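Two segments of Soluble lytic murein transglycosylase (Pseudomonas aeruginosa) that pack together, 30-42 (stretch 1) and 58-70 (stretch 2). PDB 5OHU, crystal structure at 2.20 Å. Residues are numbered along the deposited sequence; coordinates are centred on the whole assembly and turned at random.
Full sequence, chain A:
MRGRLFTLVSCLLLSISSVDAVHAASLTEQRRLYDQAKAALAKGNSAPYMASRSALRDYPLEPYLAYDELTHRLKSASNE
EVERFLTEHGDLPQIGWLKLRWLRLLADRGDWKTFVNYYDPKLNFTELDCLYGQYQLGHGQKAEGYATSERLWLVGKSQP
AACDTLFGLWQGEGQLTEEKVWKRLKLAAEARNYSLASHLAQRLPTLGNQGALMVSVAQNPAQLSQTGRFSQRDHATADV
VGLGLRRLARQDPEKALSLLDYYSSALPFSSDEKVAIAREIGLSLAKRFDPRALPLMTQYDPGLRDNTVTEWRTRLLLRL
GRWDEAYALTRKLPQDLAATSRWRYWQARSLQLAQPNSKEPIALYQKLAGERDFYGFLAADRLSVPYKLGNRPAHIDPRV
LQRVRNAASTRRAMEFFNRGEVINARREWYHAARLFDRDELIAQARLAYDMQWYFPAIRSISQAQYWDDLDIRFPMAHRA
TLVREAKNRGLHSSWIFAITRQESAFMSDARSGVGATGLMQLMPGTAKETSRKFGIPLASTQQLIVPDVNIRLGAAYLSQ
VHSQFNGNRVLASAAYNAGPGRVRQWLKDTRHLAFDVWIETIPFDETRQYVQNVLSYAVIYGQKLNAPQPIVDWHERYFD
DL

Stretch 1, residues 30-42: QRRLYDQAKAALA
Stretch 2 (58-70) DYPLEPYLAYDEL

Stretch 1 enters as loop, with R32 at the N-cap position, and is helical from 33 to 41; A42 (phi/psi -113/90) is the first residue to leave helical geometry. Stretch 2 opens with D58 (-106/-20); Y59 (-67/130) is extended and starts a type I turn that ends at E62, closed by the hydrogen bond from E62 N to Y59 O at 3.3 Å, and the chain runs on as a helix through L70. The two helices run nearly parallel, their N-to-C directions 18° apart and their axes 10.5 Å apart at closest approach. CA atoms pair in register: R31 with Y59 at 7.8 Å, Y34 with E62 at 7.1 Å, K38 with L65 at 6.6 Å and L41 with E69 at 7.0 Å. No hydrogen bond links the stretches; 608 Å² is buried, both sides summed, and the closest side-chain contacts are mainly apolar.

Y34 (chi1 t, chi2 82°) is the centre of the contact. Y59 (chi1 t, chi2 64°) brings CE2 over one face of the Y34 ring, 3.3 Å from Y34 CG; the ring planes meet obliquely at 56°, with centroids 5.0 Å apart. Y34 CE1 also lies 3.4 Å from L61 CB, and Y34 CD1 3.5 Å from L65 CD1. Within its own helix, K38 NZ donates to Y34 OH at 2.7 Å, so the hydroxyl has a polar partner one turn on.

L65 (chi1 m, chi2 t) points toward stretch 1, its CD1 3.7 Å from A37 CB and its CD2 3.8 Å from K38 CA. Further along, L41, with chi1 off-well at -99°, places CD1 3.8 Å from E69 CB. At the other end, R31 (chi1 p, chi2 t, chi3 p) lays its chain along the loop: CD is 3.5 Å from Y59 CB and NH2 3.7 Å from D58 CB.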

# COMPACT_ATOMS: atom_id res chain seq x y z
N GLN A 30 10.91 -36.16 21.49
CA GLN A 30 11.06 -35.49 20.20
C GLN A 30 10.24 -36.24 19.17
O GLN A 30 10.74 -36.98 18.32
CB GLN A 30 12.53 -35.41 19.81
CG GLN A 30 12.77 -34.66 18.51
CD GLN A 30 14.24 -34.47 18.24
OE1 GLN A 30 15.09 -34.99 18.97
NE2 GLN A 30 14.55 -33.73 17.18
N ARG A 31 8.92 -36.06 19.27
CA ARG A 31 7.96 -36.72 18.40
C ARG A 31 8.25 -36.47 16.93
O ARG A 31 8.20 -35.33 16.45
CB ARG A 31 6.55 -36.25 18.76
CG ARG A 31 6.40 -34.74 18.83
CD ARG A 31 5.13 -34.34 19.54
NE ARG A 31 5.26 -34.49 20.98
CZ ARG A 31 4.23 -34.66 21.80
NH1 ARG A 31 4.44 -34.79 23.11
NH2 ARG A 31 2.99 -34.69 21.32
N ARG A 32 8.57 -37.54 16.19
CA ARG A 32 8.84 -37.43 14.77
C ARG A 32 7.78 -38.15 13.93
O ARG A 32 7.97 -38.36 12.72
CB ARG A 32 10.26 -37.92 14.48
CG ARG A 32 10.70 -37.69 13.06
CD ARG A 32 10.34 -36.31 12.47
NE ARG A 32 10.58 -35.13 13.31
CZ ARG A 32 9.65 -34.40 13.94
NH1 ARG A 32 8.36 -34.66 13.79
NH2 ARG A 32 10.03 -33.35 14.66
N LEU A 33 6.65 -38.52 14.53
CA LEU A 33 5.52 -39.00 13.76
C LEU A 33 5.06 -37.98 12.73
O LEU A 33 4.43 -38.36 11.73
CB LEU A 33 4.36 -39.33 14.70
CG LEU A 33 4.78 -40.15 15.91
CD1 LEU A 33 3.77 -40.00 17.02
CD2 LEU A 33 4.92 -41.61 15.51
N TYR A 34 5.37 -36.70 12.96
CA TYR A 34 4.85 -35.64 12.11
C TYR A 34 5.48 -35.67 10.71
O TYR A 34 4.76 -35.65 9.71
CB TYR A 34 5.06 -34.30 12.81
CG TYR A 34 4.69 -33.10 11.99
CD1 TYR A 34 3.37 -32.66 11.89
CD2 TYR A 34 5.66 -32.41 11.30
CE1 TYR A 34 3.04 -31.56 11.13
CE2 TYR A 34 5.33 -31.31 10.52
CZ TYR A 34 4.02 -30.90 10.45
OH TYR A 34 3.70 -29.79 9.71
N ASP A 35 6.81 -35.74 10.62
CA ASP A 35 7.43 -35.75 9.30
C ASP A 35 7.10 -37.03 8.54
O ASP A 35 6.99 -37.01 7.30
CB ASP A 35 8.94 -35.58 9.40
CG ASP A 35 9.34 -34.21 9.91
OD1 ASP A 35 8.55 -33.27 9.74
OD2 ASP A 35 10.46 -34.07 10.45
N GLN A 36 6.97 -38.15 9.24
CA GLN A 36 6.49 -39.37 8.60
C GLN A 36 5.14 -39.14 7.95
O GLN A 36 4.99 -39.29 6.73
CB GLN A 36 6.40 -40.51 9.62
CG GLN A 36 5.58 -41.69 9.11
CD GLN A 36 5.97 -43.01 9.75
OE1 GLN A 36 6.66 -43.04 10.78
NE2 GLN A 36 5.55 -44.11 9.14
N ALA A 37 4.15 -38.74 8.75
CA ALA A 37 2.80 -38.55 8.23
C ALA A 37 2.75 -37.47 7.16
O ALA A 37 1.95 -37.56 6.23
CB ALA A 37 1.85 -38.22 9.38
N LYS A 38 3.59 -36.43 7.27
CA LYS A 38 3.66 -35.44 6.20
C LYS A 38 4.08 -36.09 4.89
O LYS A 38 3.45 -35.87 3.85
CB LYS A 38 4.65 -34.33 6.56
CG LYS A 38 4.60 -33.21 5.53
CD LYS A 38 5.66 -32.13 5.74
CE LYS A 38 5.79 -31.72 7.20
NZ LYS A 38 4.83 -30.59 7.42
N ALA A 39 5.14 -36.90 4.93
CA ALA A 39 5.60 -37.59 3.73
C ALA A 39 4.48 -38.42 3.12
O ALA A 39 4.17 -38.28 1.93
CB ALA A 39 6.81 -38.46 4.07
N ALA A 40 3.85 -39.28 3.92
CA ALA A 40 2.78 -40.12 3.40
C ALA A 40 1.61 -39.28 2.89
O ALA A 40 1.07 -39.56 1.81
CB ALA A 40 2.31 -41.10 4.48
N LEU A 41 1.23 -38.25 3.64
CA LEU A 41 0.15 -37.36 3.20
C LEU A 41 0.49 -36.70 1.87
O LEU A 41 -0.39 -36.48 1.04
CB LEU A 41 -0.13 -36.28 4.25
CG LEU A 41 -1.31 -36.55 5.17
CD1 LEU A 41 -2.60 -36.42 4.42
CD2 LEU A 41 -1.19 -37.92 5.70
N ALA A 42 1.75 -36.35 1.68
CA ALA A 42 2.17 -35.66 0.47
C ALA A 42 3.08 -36.55 -0.37
O ALA A 42 4.30 -36.51 -0.21
CB ALA A 42 2.87 -34.35 0.81
N ASP A 58 -0.76 -32.97 20.86
CA ASP A 58 -0.09 -31.86 21.51
C ASP A 58 0.95 -31.18 20.64
O ASP A 58 1.30 -30.03 20.92
CB ASP A 58 0.57 -32.32 22.82
CG ASP A 58 -0.37 -32.24 24.00
OD1 ASP A 58 -1.54 -31.82 23.81
OD2 ASP A 58 0.04 -32.59 25.13
N TYR A 59 1.44 -31.84 19.59
CA TYR A 59 2.39 -31.20 18.68
C TYR A 59 1.69 -30.06 17.93
O TYR A 59 0.60 -30.26 17.38
CB TYR A 59 2.96 -32.22 17.71
CG TYR A 59 4.10 -31.71 16.85
CD1 TYR A 59 5.30 -31.30 17.41
CD2 TYR A 59 3.97 -31.65 15.46
CE1 TYR A 59 6.35 -30.84 16.62
CE2 TYR A 59 5.01 -31.20 14.67
CZ TYR A 59 6.20 -30.79 15.25
OH TYR A 59 7.22 -30.34 14.46
N PRO A 60 2.28 -28.86 17.89
CA PRO A 60 1.55 -27.70 17.37
C PRO A 60 1.24 -27.75 15.88
O PRO A 60 0.23 -27.18 15.47
CB PRO A 60 2.47 -26.52 17.72
CG PRO A 60 3.25 -27.00 18.89
CD PRO A 60 3.48 -28.46 18.65
N LEU A 61 2.07 -28.39 15.07
CA LEU A 61 1.83 -28.43 13.63
C LEU A 61 0.79 -29.47 13.21
O LEU A 61 0.41 -29.51 12.03
CB LEU A 61 3.14 -28.70 12.89
CG LEU A 61 4.27 -27.69 13.14
CD1 LEU A 61 5.37 -27.93 12.13
CD2 LEU A 61 3.74 -26.25 13.05
N GLU A 62 0.32 -30.31 14.13
CA GLU A 62 -0.62 -31.37 13.78
C GLU A 62 -1.85 -30.88 13.03
O GLU A 62 -2.29 -31.58 12.10
CB GLU A 62 -1.05 -32.14 15.04
CG GLU A 62 -2.16 -33.16 14.82
CD GLU A 62 -1.69 -34.43 14.11
OE1 GLU A 62 -0.60 -34.43 13.50
OE2 GLU A 62 -2.44 -35.43 14.15
N PRO A 63 -2.45 -29.72 13.35
CA PRO A 63 -3.60 -29.27 12.56
C PRO A 63 -3.30 -29.10 11.08
O PRO A 63 -4.25 -29.13 10.28
CB PRO A 63 -3.96 -27.93 13.22
CG PRO A 63 -3.52 -28.09 14.62
CD PRO A 63 -2.27 -28.91 14.57
N TYR A 64 -2.04 -28.93 10.68
CA TYR A 64 -1.71 -28.82 9.26
C TYR A 64 -1.90 -30.16 8.54
O TYR A 64 -2.39 -30.19 7.41
CB TYR A 64 -0.29 -28.30 9.08
CG TYR A 64 -0.19 -26.79 9.13
CD1 TYR A 64 -0.45 -26.10 10.30
CD2 TYR A 64 0.15 -26.05 8.00
CE1 TYR A 64 -0.38 -24.73 10.36
CE2 TYR A 64 0.22 -24.66 8.04
CZ TYR A 64 -0.04 -24.01 9.23
OH TYR A 64 0.03 -22.64 9.32
N LEU A 65 -1.54 -31.27 9.18
CA LEU A 65 -1.78 -32.57 8.56
C LEU A 65 -3.27 -32.88 8.51
O LEU A 65 -3.80 -33.31 7.48
CB LEU A 65 -1.03 -33.67 9.29
CG LEU A 65 0.49 -33.49 9.36
CD1 LEU A 65 1.13 -34.69 10.07
CD2 LEU A 65 1.08 -33.29 7.97
N ALA A 66 -3.96 -32.69 9.64
CA ALA A 66 -5.41 -32.77 9.66
C ALA A 66 -6.02 -31.94 8.53
O ALA A 66 -6.94 -32.39 7.85
CB ALA A 66 -5.93 -32.28 11.01
N TYR A 67 -5.50 -30.73 8.32
CA TYR A 67 -6.05 -29.87 7.28
C TYR A 67 -5.87 -30.48 5.90
O TYR A 67 -6.79 -30.47 5.08
CB TYR A 67 -5.39 -28.49 7.36
CG TYR A 67 -5.83 -27.55 6.28
CD1 TYR A 67 -5.23 -27.56 5.02
CD2 TYR A 67 -6.84 -26.63 6.51
CE1 TYR A 67 -5.62 -26.68 4.03
CE2 TYR A 67 -7.25 -25.76 5.53
CZ TYR A 67 -6.64 -25.79 4.29
OH TYR A 67 -7.04 -24.90 3.31
N ASP A 68 -4.67 -30.99 5.61
CA ASP A 68 -4.44 -31.57 4.29
C ASP A 68 -5.32 -32.80 4.08
O ASP A 68 -5.93 -32.98 3.02
CB ASP A 68 -2.97 -31.93 4.12
CG ASP A 68 -2.05 -30.74 4.26
OD1 ASP A 68 -2.45 -29.62 3.86
OD2 ASP A 68 -0.93 -30.91 4.77
N GLU A 69 -5.41 -33.65 5.10
CA GLU A 69 -6.17 -34.89 4.96
C GLU A 69 -7.65 -34.59 4.74
O GLU A 69 -8.29 -35.18 3.86
CB GLU A 69 -5.95 -35.76 6.19
CG GLU A 69 -6.18 -37.23 5.95
CD GLU A 69 -7.63 -37.63 6.09
OE1 GLU A 69 -8.39 -36.86 6.71
OE2 GLU A 69 -8.00 -38.72 5.60
N LEU A 70 -8.20 -33.66 5.51
CA LEU A 70 -9.61 -33.31 5.34
C LEU A 70 -9.85 -32.69 3.97
O LEU A 70 -10.86 -32.99 3.32
CB LEU A 70 -10.05 -32.36 6.45
CG LEU A 70 -11.54 -32.01 6.45
CD1 LEU A 70 -12.35 -33.30 6.62
CD2 LEU A 70 -11.87 -31.01 7.55